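Local coordinates for protein fiber (Murine adenovirus 2, PDB 5NBH) that forms the trimeric distal part of the viral fibre, binds N-acetylglucosamine through its head domain and probably attaches the virion to host cells, at residues C186-E191 / G219-F224; T132-L137 / Y210-S215; V117-D122 / M226-E231; T91-R96 / C146-M151. One frame throughout, in Å; residues are numbered along the deposited sequence.

Contact 1 of 4, residues C186-E191 / G219-F224; sequences CSENGE and GCKPIF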
# COMPACT_ATOMS: atom_id res chain seq x y z
N CYS A 186 21.32 -1.17 -7.12
CA CYS A 186 21.63 -2.35 -7.89
C CYS A 186 22.50 -3.27 -7.02
O CYS A 186 23.37 -2.78 -6.32
CB CYS A 186 22.37 -2.00 -9.19
SG CYS A 186 21.28 -1.21 -10.40
N SER A 187 22.24 -4.56 -7.10
CA SER A 187 23.00 -5.57 -6.35
C SER A 187 23.09 -6.85 -7.13
O SER A 187 22.48 -6.98 -8.18
CB SER A 187 22.31 -5.83 -5.00
OG SER A 187 21.05 -6.49 -5.13
N GLU A 188 23.84 -7.83 -6.63
CA GLU A 188 23.86 -9.11 -7.29
C GLU A 188 24.29 -10.14 -6.29
O GLU A 188 25.29 -9.93 -5.61
CB GLU A 188 24.80 -9.11 -8.50
CG GLU A 188 24.66 -10.37 -9.34
CD GLU A 188 25.57 -10.42 -10.56
OE1 GLU A 188 26.31 -9.46 -10.87
OE2 GLU A 188 25.52 -11.47 -11.22
N ASN A 189 23.48 -11.18 -6.15
CA ASN A 189 23.72 -12.28 -5.20
C ASN A 189 23.96 -11.76 -3.79
O ASN A 189 24.90 -12.21 -3.12
CB ASN A 189 24.94 -13.11 -5.63
CG ASN A 189 24.73 -13.81 -6.95
OD1 ASN A 189 23.63 -14.26 -7.27
ND2 ASN A 189 25.81 -13.94 -7.72
N GLY A 190 23.16 -10.78 -3.36
CA GLY A 190 23.31 -10.18 -2.03
C GLY A 190 24.43 -9.18 -1.82
O GLY A 190 24.64 -8.70 -0.71
N GLU A 191 25.19 -8.88 -2.87
CA GLU A 191 26.32 -7.94 -2.79
C GLU A 191 25.93 -6.59 -3.39
O GLU A 191 25.44 -6.56 -4.51
CB GLU A 191 27.50 -8.50 -3.57
CG GLU A 191 28.75 -7.68 -3.49
CD GLU A 191 29.85 -8.20 -4.43
OE1 GLU A 191 29.77 -9.37 -4.89
OE2 GLU A 191 30.79 -7.42 -4.72
N GLY A 219 28.68 -0.45 -14.98
CA GLY A 219 29.42 -1.67 -14.78
C GLY A 219 28.61 -2.88 -14.40
O GLY A 219 29.02 -4.00 -14.72
N CYS A 220 27.45 -2.68 -13.79
CA CYS A 220 26.68 -3.74 -13.18
C CYS A 220 25.46 -4.13 -13.99
O CYS A 220 25.02 -3.44 -14.91
CB CYS A 220 26.28 -3.35 -11.75
SG CYS A 220 25.32 -1.83 -11.58
N LYS A 221 24.92 -5.27 -13.61
CA LYS A 221 23.64 -5.75 -14.12
C LYS A 221 22.54 -4.90 -13.51
O LYS A 221 22.59 -4.60 -12.34
CB LYS A 221 23.42 -7.19 -13.72
CG LYS A 221 24.45 -8.16 -14.28
CD LYS A 221 24.04 -9.59 -13.98
CE LYS A 221 24.99 -10.60 -14.60
NZ LYS A 221 26.18 -10.81 -13.76
N PRO A 222 21.51 -4.57 -14.29
CA PRO A 222 20.36 -3.84 -13.72
C PRO A 222 19.47 -4.81 -12.94
O PRO A 222 18.68 -5.53 -13.51
CB PRO A 222 19.70 -3.20 -14.95
CG PRO A 222 20.10 -4.08 -16.10
CD PRO A 222 21.43 -4.69 -15.75
N ILE A 223 19.70 -4.87 -11.64
CA ILE A 223 19.00 -5.77 -10.75
C ILE A 223 18.57 -4.91 -9.57
O ILE A 223 19.39 -4.53 -8.77
CB ILE A 223 19.90 -6.91 -10.26
CG1 ILE A 223 20.37 -7.74 -11.44
CG2 ILE A 223 19.14 -7.78 -9.26
CD1 ILE A 223 21.26 -8.92 -11.07
N PHE A 224 17.28 -4.58 -9.52
CA PHE A 224 16.74 -3.62 -8.57
C PHE A 224 15.24 -3.79 -8.37
O PHE A 224 14.61 -4.42 -9.21
CB PHE A 224 17.01 -2.20 -9.04
CG PHE A 224 16.38 -1.86 -10.36
CD1 PHE A 224 17.05 -2.12 -11.56
CD2 PHE A 224 15.14 -1.25 -10.42
CE1 PHE A 224 16.47 -1.78 -12.78
CE2 PHE A 224 14.57 -0.92 -11.63
CZ PHE A 224 15.23 -1.19 -12.81
O HOH W 1 19.02 -4.68 -5.54
O HOH W 2 23.79 -5.62 -10.17
O HOH W 3 26.15 -6.60 -11.25
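Glu-188 and Lys-221 reach out past the strand ends and cross at a slant, with the ammonium group set beside the carboxylate. Lys-221 NZ lies 2.7 Å from Glu-188 OE2 in a salt bridge, approaching on the syn side but 26° out of the carboxylate plane. An extended glutamate chain, with CG anti to the backbone N (chi1 -171°), carries the acid that far, while the lysine turns only at its last torsion (chi4 83°) to present NZ. The other oxygen, OE1, accepts from a water that in turn accepts from Lys-221 N, so both carboxylate oxygens are engaged. Ile-223 CD1 crosses the glutamate stem at a slant, 4.1 Å from Glu-188 CG. Here the end of strand 179-188, just as it enters the type I' turn from Glu-188 to Glu-191, meets the start of strand 223-231, and one outermost strand from each of the head's two sheets is brought together with the other where 186-188 passes 220-224 steeply. Ile-223 O receives a weak bond from Ser-187 N at 3.3 Å and a CA-H contact from Cys-186, and a second water links Ser-187 O to Lys-221 O. Cys-186 CB packs against Cys-220 SG at 3.8 Å. Pro-222, on the chain between Lys-221 and Ile-223, packs on Gln-133 of the N-acetylglucosamine site. Ser-187 also touches Phe-181 of the second subunit.

Contact 2 of 4, residues T132-L137 / Y210-S215; sequences TQTWEL and YITLKS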
# COMPACT_ATOMS: atom_id res chain seq x y z
N THR A 132 22.13 3.59 -19.89
CA THR A 132 20.74 3.68 -19.41
C THR A 132 19.92 2.66 -20.17
O THR A 132 19.94 2.68 -21.41
CB THR A 132 20.19 5.08 -19.58
OG1 THR A 132 20.94 5.99 -18.75
CG2 THR A 132 18.70 5.15 -19.19
N GLN A 133 19.20 1.79 -19.45
CA GLN A 133 18.34 0.76 -20.09
C GLN A 133 16.90 1.25 -20.11
O GLN A 133 16.48 1.94 -19.18
CB GLN A 133 18.38 -0.60 -19.36
CG GLN A 133 19.77 -1.19 -19.20
CD GLN A 133 20.53 -0.58 -18.03
OE1 GLN A 133 19.99 -0.39 -16.96
NE2 GLN A 133 21.82 -0.30 -18.24
N THR A 134 16.16 0.87 -21.14
CA THR A 134 14.77 1.27 -21.28
C THR A 134 13.92 0.03 -21.24
O THR A 134 14.09 -0.86 -22.07
CB THR A 134 14.51 2.07 -22.60
OG1 THR A 134 15.24 3.30 -22.60
CG2 THR A 134 13.06 2.44 -22.71
N TRP A 135 13.03 -0.04 -20.24
CA TRP A 135 12.14 -1.16 -20.05
C TRP A 135 10.75 -0.61 -20.31
O TRP A 135 10.32 0.32 -19.61
CB TRP A 135 12.24 -1.72 -18.62
CG TRP A 135 13.66 -1.94 -18.15
CD1 TRP A 135 14.33 -1.18 -17.24
CD2 TRP A 135 14.60 -2.93 -18.62
NE1 TRP A 135 15.60 -1.64 -17.10
CE2 TRP A 135 15.80 -2.72 -17.93
CE3 TRP A 135 14.53 -3.98 -19.56
CZ2 TRP A 135 16.93 -3.52 -18.12
CZ3 TRP A 135 15.67 -4.77 -19.77
CH2 TRP A 135 16.84 -4.54 -19.07
N GLU A 136 10.04 -1.18 -21.26
CA GLU A 136 8.75 -0.63 -21.70
C GLU A 136 7.67 -1.65 -21.44
O GLU A 136 7.78 -2.80 -21.89
CB GLU A 136 8.81 -0.28 -23.19
CG GLU A 136 7.60 0.46 -23.75
CD GLU A 136 7.76 0.76 -25.24
OE1 GLU A 136 8.12 1.89 -25.61
OE2 GLU A 136 7.49 -0.14 -26.03
N LEU A 137 6.65 -1.27 -20.68
CA LEU A 137 5.42 -2.08 -20.52
C LEU A 137 4.26 -1.43 -21.26
O LEU A 137 4.00 -0.27 -21.09
CB LEU A 137 5.04 -2.18 -19.03
CG LEU A 137 6.11 -2.75 -18.11
CD1 LEU A 137 5.72 -2.60 -16.63
CD2 LEU A 137 6.35 -4.20 -18.49
N TYR A 210 1.47 3.11 -21.88
CA TYR A 210 2.84 2.74 -21.67
C TYR A 210 3.35 3.20 -20.31
O TYR A 210 3.17 4.35 -19.90
CB TYR A 210 3.74 3.38 -22.73
CG TYR A 210 3.54 2.87 -24.14
CD1 TYR A 210 2.37 3.18 -24.86
CD2 TYR A 210 4.52 2.14 -24.76
CE1 TYR A 210 2.18 2.71 -26.14
CE2 TYR A 210 4.36 1.68 -26.08
CZ TYR A 210 3.18 1.97 -26.76
OH TYR A 210 3.03 1.54 -28.06
N ILE A 211 4.00 2.27 -19.61
CA ILE A 211 4.87 2.58 -18.48
C ILE A 211 6.27 2.33 -18.99
O ILE A 211 6.64 1.18 -19.35
CB ILE A 211 4.58 1.72 -17.22
CG1 ILE A 211 3.17 1.97 -16.76
CG2 ILE A 211 5.61 1.98 -16.12
CD1 ILE A 211 2.74 1.21 -15.52
N THR A 212 7.07 3.39 -19.00
CA THR A 212 8.45 3.30 -19.50
C THR A 212 9.39 3.59 -18.36
O THR A 212 9.26 4.64 -17.72
CB THR A 212 8.67 4.27 -20.67
OG1 THR A 212 7.63 4.07 -21.66
CG2 THR A 212 10.00 4.06 -21.32
N LEU A 213 10.26 2.63 -18.06
CA LEU A 213 11.26 2.76 -17.02
C LEU A 213 12.65 2.89 -17.60
O LEU A 213 12.99 2.18 -18.53
CB LEU A 213 11.22 1.55 -16.08
CG LEU A 213 9.82 1.14 -15.60
CD1 LEU A 213 9.94 -0.15 -14.83
CD2 LEU A 213 9.19 2.20 -14.71
N LYS A 214 13.46 3.79 -17.06
CA LYS A 214 14.85 3.89 -17.52
C LYS A 214 15.82 3.84 -16.35
O LYS A 214 15.89 4.78 -15.55
CB LYS A 214 15.07 5.13 -18.38
CG LYS A 214 14.25 5.18 -19.63
CD LYS A 214 14.47 6.47 -20.43
CE LYS A 214 13.50 6.50 -21.59
NZ LYS A 214 13.71 7.60 -22.58
N SER A 215 16.55 2.74 -16.26
CA SER A 215 17.53 2.53 -15.21
C SER A 215 18.92 2.93 -15.70
O SER A 215 19.30 2.64 -16.86
CB SER A 215 17.54 1.07 -14.78
OG SER A 215 17.62 0.16 -15.87
O HOH W 4 14.51 4.98 -24.41
O HOH W 5 7.91 4.25 -24.35
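Trp-135 and Ser-215 meet on the buried face of an antiparallel strand pair, where the indole NE1 donates to Ser-215 OG over 3.0 Å, with the hydroxyl 17° out of the ring plane. Ser-215 OG stands between its own backbone N and carbonyl carbon (chi1 49°), which turns it toward the indole. Gln-133 shares this face and lays its CB over one side of the indole. Further along, Trp-135 and Leu-213 form a hydrogen-bonded pair, Trp-135 N to Leu-213 O and Leu-213 N to Trp-135 O, both 2.8 Å and almost straight. Leu-137 and Ile-211 repeat this pairing, with CB atoms 4.3 Å apart, and Phe-119 of the other sheet packs on both. The opposite face, bearing Thr-134, Glu-136, Thr-212 and Lys-214, is looser and wetter. Thr-134 CG2 touches Thr-212 CG2 at 3.7 Å, but the polar groups are bridged by water: one molecule joins Glu-136 OE1 to Thr-212 OG1, another Thr-134 OG1 to Lys-214 NZ, the latter link weak. Glu-136 crosses Tyr-210 with its CD near the ring edge, 3.6 Å from CD2, and the carboxylate and ring planes are 83° apart. Arg-205 makes a salt bridge to this glutamate and a cation-pi contact with Tyr-210. Such a two-faced strand pair is characteristic of a beta-sandwich, here the fibre head, and its Thr-132 and Gln-133 end belongs to the N-acetylglucosamine site.

Contact 3 of 4, residues V117-D122 / M226-E231; sequences VLFNID and MSFMYE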
# COMPACT_ATOMS: atom_id res chain seq x y z
N VAL A 117 -2.93 3.92 -7.58
CA VAL A 117 -2.25 2.70 -7.98
C VAL A 117 -0.82 2.72 -7.45
O VAL A 117 -0.07 3.67 -7.71
CB VAL A 117 -2.25 2.52 -9.53
CG1 VAL A 117 -1.55 1.23 -9.89
CG2 VAL A 117 -3.70 2.57 -10.06
N LEU A 118 -0.45 1.69 -6.69
CA LEU A 118 0.93 1.48 -6.24
C LEU A 118 1.58 0.50 -7.20
O LEU A 118 1.17 -0.65 -7.30
CB LEU A 118 0.95 0.92 -4.80
CG LEU A 118 2.29 0.52 -4.18
CD1 LEU A 118 3.28 1.64 -4.19
CD2 LEU A 118 2.08 -0.00 -2.76
N PHE A 119 2.58 0.96 -7.95
CA PHE A 119 3.28 0.14 -8.93
C PHE A 119 4.58 -0.35 -8.31
O PHE A 119 5.30 0.46 -7.75
CB PHE A 119 3.57 0.99 -10.19
CG PHE A 119 4.37 0.29 -11.24
CD1 PHE A 119 5.77 0.26 -11.20
CD2 PHE A 119 3.73 -0.41 -12.25
CE1 PHE A 119 6.50 -0.43 -12.15
CE2 PHE A 119 4.46 -1.08 -13.21
CZ PHE A 119 5.84 -1.09 -13.15
N ASN A 120 4.82 -1.64 -8.35
CA ASN A 120 6.05 -2.24 -7.86
C ASN A 120 6.62 -3.14 -8.91
O ASN A 120 5.91 -3.92 -9.50
CB ASN A 120 5.80 -3.08 -6.62
CG ASN A 120 7.08 -3.58 -6.00
OD1 ASN A 120 7.86 -2.80 -5.44
ND2 ASN A 120 7.30 -4.91 -6.06
N ILE A 121 7.93 -3.04 -9.13
CA ILE A 121 8.61 -3.91 -10.05
C ILE A 121 9.93 -4.40 -9.45
O ILE A 121 10.62 -3.67 -8.76
CB ILE A 121 8.85 -3.22 -11.43
CG1 ILE A 121 9.33 -4.24 -12.46
CG2 ILE A 121 9.79 -2.03 -11.31
CD1 ILE A 121 9.25 -3.70 -13.89
N ASP A 122 10.24 -5.65 -9.74
CA ASP A 122 11.49 -6.27 -9.32
C ASP A 122 12.16 -6.72 -10.60
O ASP A 122 11.64 -7.61 -11.26
CB ASP A 122 11.15 -7.47 -8.45
CG ASP A 122 12.29 -7.90 -7.63
OD1 ASP A 122 12.28 -7.57 -6.43
OD2 ASP A 122 13.21 -8.50 -8.18
N MET A 226 11.80 -1.21 -7.48
CA MET A 226 11.31 0.14 -7.24
C MET A 226 9.81 0.24 -7.34
O MET A 226 9.16 -0.59 -7.93
CB MET A 226 11.98 1.21 -8.10
CG MET A 226 11.84 1.15 -9.61
SD MET A 226 11.78 2.88 -10.14
CE MET A 226 10.18 3.17 -9.40
N SER A 227 9.28 1.25 -6.68
CA SER A 227 7.85 1.43 -6.62
C SER A 227 7.58 2.89 -6.72
O SER A 227 8.43 3.71 -6.36
CB SER A 227 7.24 0.79 -5.35
OG SER A 227 7.48 1.56 -4.22
N PHE A 228 6.41 3.22 -7.22
CA PHE A 228 5.91 4.59 -7.23
C PHE A 228 4.39 4.55 -7.24
O PHE A 228 3.81 3.51 -7.53
CB PHE A 228 6.47 5.39 -8.45
CG PHE A 228 6.02 4.87 -9.79
CD1 PHE A 228 6.75 3.90 -10.46
CD2 PHE A 228 4.89 5.38 -10.41
CE1 PHE A 228 6.37 3.43 -11.70
CE2 PHE A 228 4.49 4.89 -11.65
CZ PHE A 228 5.21 3.91 -12.28
N MET A 229 3.75 5.68 -6.95
CA MET A 229 2.30 5.77 -6.99
C MET A 229 1.81 6.72 -8.10
O MET A 229 2.44 7.70 -8.41
CB MET A 229 1.79 6.22 -5.63
CG MET A 229 1.99 5.11 -4.61
SD MET A 229 1.47 5.39 -2.90
CE MET A 229 0.18 6.54 -3.12
N TYR A 230 0.66 6.39 -8.65
CA TYR A 230 -0.06 7.25 -9.54
C TYR A 230 -1.56 7.13 -9.31
O TYR A 230 -2.02 6.39 -8.43
CB TYR A 230 0.40 6.96 -10.99
CG TYR A 230 -0.02 5.64 -11.61
CD1 TYR A 230 0.79 4.50 -11.52
CD2 TYR A 230 -1.22 5.54 -12.33
CE1 TYR A 230 0.43 3.30 -12.12
CE2 TYR A 230 -1.58 4.35 -12.93
CZ TYR A 230 -0.77 3.24 -12.82
OH TYR A 230 -1.10 2.04 -13.42
N GLU A 231 -2.33 7.87 -10.10
CA GLU A 231 -3.77 7.89 -9.98
C GLU A 231 -4.44 7.28 -11.21
O GLU A 231 -3.97 7.51 -12.36
CB GLU A 231 -4.22 9.34 -9.78
CG GLU A 231 -5.62 9.45 -9.24
CD GLU A 231 -5.86 10.75 -8.52
OE1 GLU A 231 -5.04 11.70 -8.68
OE2 GLU A 231 -6.88 10.80 -7.81
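Strands 117-122 and 226-231 run antiparallel, their axes 4.7 Å apart, and are joined by three hydrogen-bonded pairs, Val-117 with Tyr-230, Phe-119 with Phe-228 and Ile-121 with Met-226, each closed by two backbone bonds. On the face bearing the side chains of these pairs, Val-117 lies over the ring of Tyr-230 in a CH-pi contact, its CB 3.8 Å from the ring centroid and 15° off the normal. CG1 of the valine reaches the hydroxyl end of the same ring, 3.6 Å from Tyr-230 CE1. Phe-119 does much the same to Phe-228: its CB sits over the phenyl face, 4.1 Å from the centroid. Beyond CB, however, the two phenylalanine rings meet obliquely, their planes 31° apart, with Phe-119 CD1 3.3 Å from Phe-228 CE1. The first torsion of Phe-228 explains this overlap, since with CG flanked by both backbone branches (chi1 64°) the ring swings across to its partner. Phe-119 CB also reaches the edge of the Tyr-230 ring. On the reverse face, Leu-118 CD1 meets Met-229 CG at 3.7 Å, and Asn-120 OD1 touches Ser-227 CB. From that face Leu-118 and Asn-120 pack on Met-229 of the second subunit. Separately, the outer edge of strand 226-231 gives Met-229 N to Gln-225 OE1 of the third subunit. Tyr-230 OH is held by Ile-168 O, and Asn-120 ND2 by Gln-109 OE1. The chemistry implies two roles for one strand pair, an aromatic, apolar face within the sandwich core and a mixed face in the trimer interface.

Contact 4 of 4, residues T91-R96 / C146-M151; sequences TPMRLR and CLTGRM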
# COMPACT_ATOMS: atom_id res chain seq x y z
N THR A 91 6.21 -16.50 -12.53
CA THR A 91 6.12 -16.30 -13.99
C THR A 91 6.50 -14.86 -14.34
O THR A 91 5.68 -14.07 -14.82
CB THR A 91 4.72 -16.65 -14.49
OG1 THR A 91 4.34 -17.93 -13.93
CG2 THR A 91 4.66 -16.71 -16.01
N PRO A 92 7.78 -14.51 -14.09
CA PRO A 92 8.22 -13.17 -14.41
C PRO A 92 8.16 -12.89 -15.91
O PRO A 92 8.21 -13.81 -16.72
CB PRO A 92 9.66 -13.14 -13.90
CG PRO A 92 10.12 -14.54 -13.98
CD PRO A 92 8.91 -15.37 -13.68
N MET A 93 8.04 -11.60 -16.26
CA MET A 93 7.89 -11.14 -17.63
C MET A 93 9.27 -10.88 -18.24
O MET A 93 10.11 -10.24 -17.63
CB MET A 93 7.08 -9.86 -17.63
CG MET A 93 6.67 -9.42 -19.00
SD MET A 93 5.73 -7.96 -18.91
CE MET A 93 4.31 -8.48 -17.91
N ARG A 94 9.47 -11.37 -19.45
CA ARG A 94 10.71 -11.13 -20.17
C ARG A 94 10.63 -9.78 -20.87
O ARG A 94 9.63 -9.51 -21.60
CB ARG A 94 10.88 -12.25 -21.20
CG ARG A 94 12.21 -12.22 -21.91
CD ARG A 94 13.30 -12.30 -20.88
NE ARG A 94 14.47 -12.95 -21.41
CZ ARG A 94 15.44 -13.41 -20.66
NH1 ARG A 94 15.39 -13.25 -19.34
NH2 ARG A 94 16.46 -14.00 -21.23
N LEU A 95 11.62 -8.92 -20.59
CA LEU A 95 11.72 -7.58 -21.14
C LEU A 95 13.04 -7.43 -21.89
O LEU A 95 14.05 -7.96 -21.47
CB LEU A 95 11.67 -6.52 -20.04
CG LEU A 95 10.39 -6.55 -19.20
CD1 LEU A 95 10.48 -5.55 -18.09
CD2 LEU A 95 9.20 -6.27 -20.08
N ARG A 96 12.99 -6.70 -22.98
CA ARG A 96 14.20 -6.36 -23.75
C ARG A 96 14.53 -4.88 -23.58
O ARG A 96 13.62 -4.02 -23.61
CB ARG A 96 13.97 -6.67 -25.21
CG ARG A 96 15.19 -6.47 -26.08
CD ARG A 96 14.94 -6.95 -27.49
NE ARG A 96 16.15 -6.88 -28.31
CZ ARG A 96 16.29 -7.36 -29.54
NH1 ARG A 96 15.26 -7.94 -30.16
NH2 ARG A 96 17.45 -7.23 -30.16
N CYS A 146 -2.23 -6.33 -20.23
CA CYS A 146 -0.80 -6.22 -20.59
C CYS A 146 -0.52 -6.92 -21.93
O CYS A 146 -0.93 -8.07 -22.14
CB CYS A 146 0.08 -6.76 -19.50
SG CYS A 146 1.84 -6.42 -19.75
N LEU A 147 0.07 -6.16 -22.86
CA LEU A 147 0.46 -6.67 -24.17
C LEU A 147 1.88 -7.20 -24.21
O LEU A 147 2.23 -7.96 -25.12
CB LEU A 147 0.30 -5.57 -25.22
CG LEU A 147 -1.11 -4.97 -25.30
CD1 LEU A 147 -1.12 -3.76 -26.21
CD2 LEU A 147 -2.12 -6.02 -25.77
N THR A 148 2.72 -6.77 -23.26
CA THR A 148 4.16 -7.12 -23.23
C THR A 148 4.42 -8.53 -22.72
O THR A 148 5.35 -9.21 -23.13
CB THR A 148 4.94 -6.12 -22.36
OG1 THR A 148 4.61 -4.79 -22.75
CG2 THR A 148 6.43 -6.35 -22.44
N GLY A 149 3.57 -8.98 -21.80
CA GLY A 149 3.70 -10.29 -21.21
C GLY A 149 2.44 -10.61 -20.43
O GLY A 149 1.52 -9.81 -20.39
N ARG A 150 2.46 -11.74 -19.75
CA ARG A 150 1.26 -12.20 -19.06
C ARG A 150 1.14 -11.57 -17.66
O ARG A 150 2.06 -11.64 -16.86
CB ARG A 150 1.24 -13.73 -18.97
CG ARG A 150 -0.02 -14.31 -18.32
CD ARG A 150 -0.14 -15.83 -18.50
NE ARG A 150 -0.84 -16.47 -17.38
CZ ARG A 150 -0.32 -17.45 -16.64
NH1 ARG A 150 0.88 -17.93 -16.89
NH2 ARG A 150 -1.02 -17.96 -15.64
N MET A 151 -0.02 -10.96 -17.42
CA MET A 151 -0.40 -10.46 -16.10
C MET A 151 -1.84 -10.93 -15.85
O MET A 151 -2.55 -11.26 -16.79
CB MET A 151 -0.25 -8.95 -16.00
CG MET A 151 1.21 -8.50 -16.15
SD MET A 151 1.44 -6.72 -15.94
CE MET A 151 1.10 -6.52 -14.18
O HOH W 6 4.62 -12.60 -17.05
O HOH W 7 7.41 -10.90 -22.35
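Two extended torsions, chi1 at -170° and chi2 at 179°, carry Met-93 straight from its strand to the loop 146-151, and a bend at chi3 (-61°) then turns the methyl group between Cys-146 and Met-151. There Met-93 CE meets sulfur and carbon: it lies 3.7 Å from Cys-146 SG and 3.6 Å from Met-151 CG, the two methionine chains crossing at about a right angle. The thioether sulfur of Met-93 passes alongside the backbone of the loop, 3.7 Å from Gly-149 N, and CG comes 3.8 Å from Gly-149 CA. With no side chain at Gly-149, the methionine stem can run directly against the loop backbone. Strand 83-96 belongs to the five-stranded sheet of the fibre head, and the loop is part of the long connection leading from strand 131-140 of the other sheet to the short strand 152-153, so the methionine joins this connection to strand 83-96. Leu-137 of strand 131-140 also packs on Met-93. Alongside, Leu-95 CD2 touches Thr-148 CG2 at 3.6 Å, the side chains again nearly perpendicular; Thr-148 OG1 is hydrogen-bonded to Gln-138 N. No direct hydrogen bond joins the two segments, and water takes its place at two points. One molecule donates to Thr-91 O and Arg-150 O, a second to Arg-94 O and Thr-148 O, the latter at 2.8 Å from the water oxygen.

How the contacts relate
From the N terminus, strand 83-96 opens contact 4, and strand 116-125 opens contact 3 before contact 4 closes at loop 146-151. Contact 2 opens between these events, at strand 131-140, so it crosses contact 4, as does contact 3. Contact 1 then starts at 186-191, after contact 4 has closed, and crosses contact 2, which closes at 210-215 before contact 1 closes at 219-224. Contacts 1 and 2 are both nested within the long loop that contact 3 closes at 226-231. Contacts 2 and 3 bind strand pairs in opposite sheets and meet through Ile-211, Leu-137 and Phe-119; contact 1 joins border strands near the sugar site, and contact 4 ties the loop before strand 152-153 to strand 83-96.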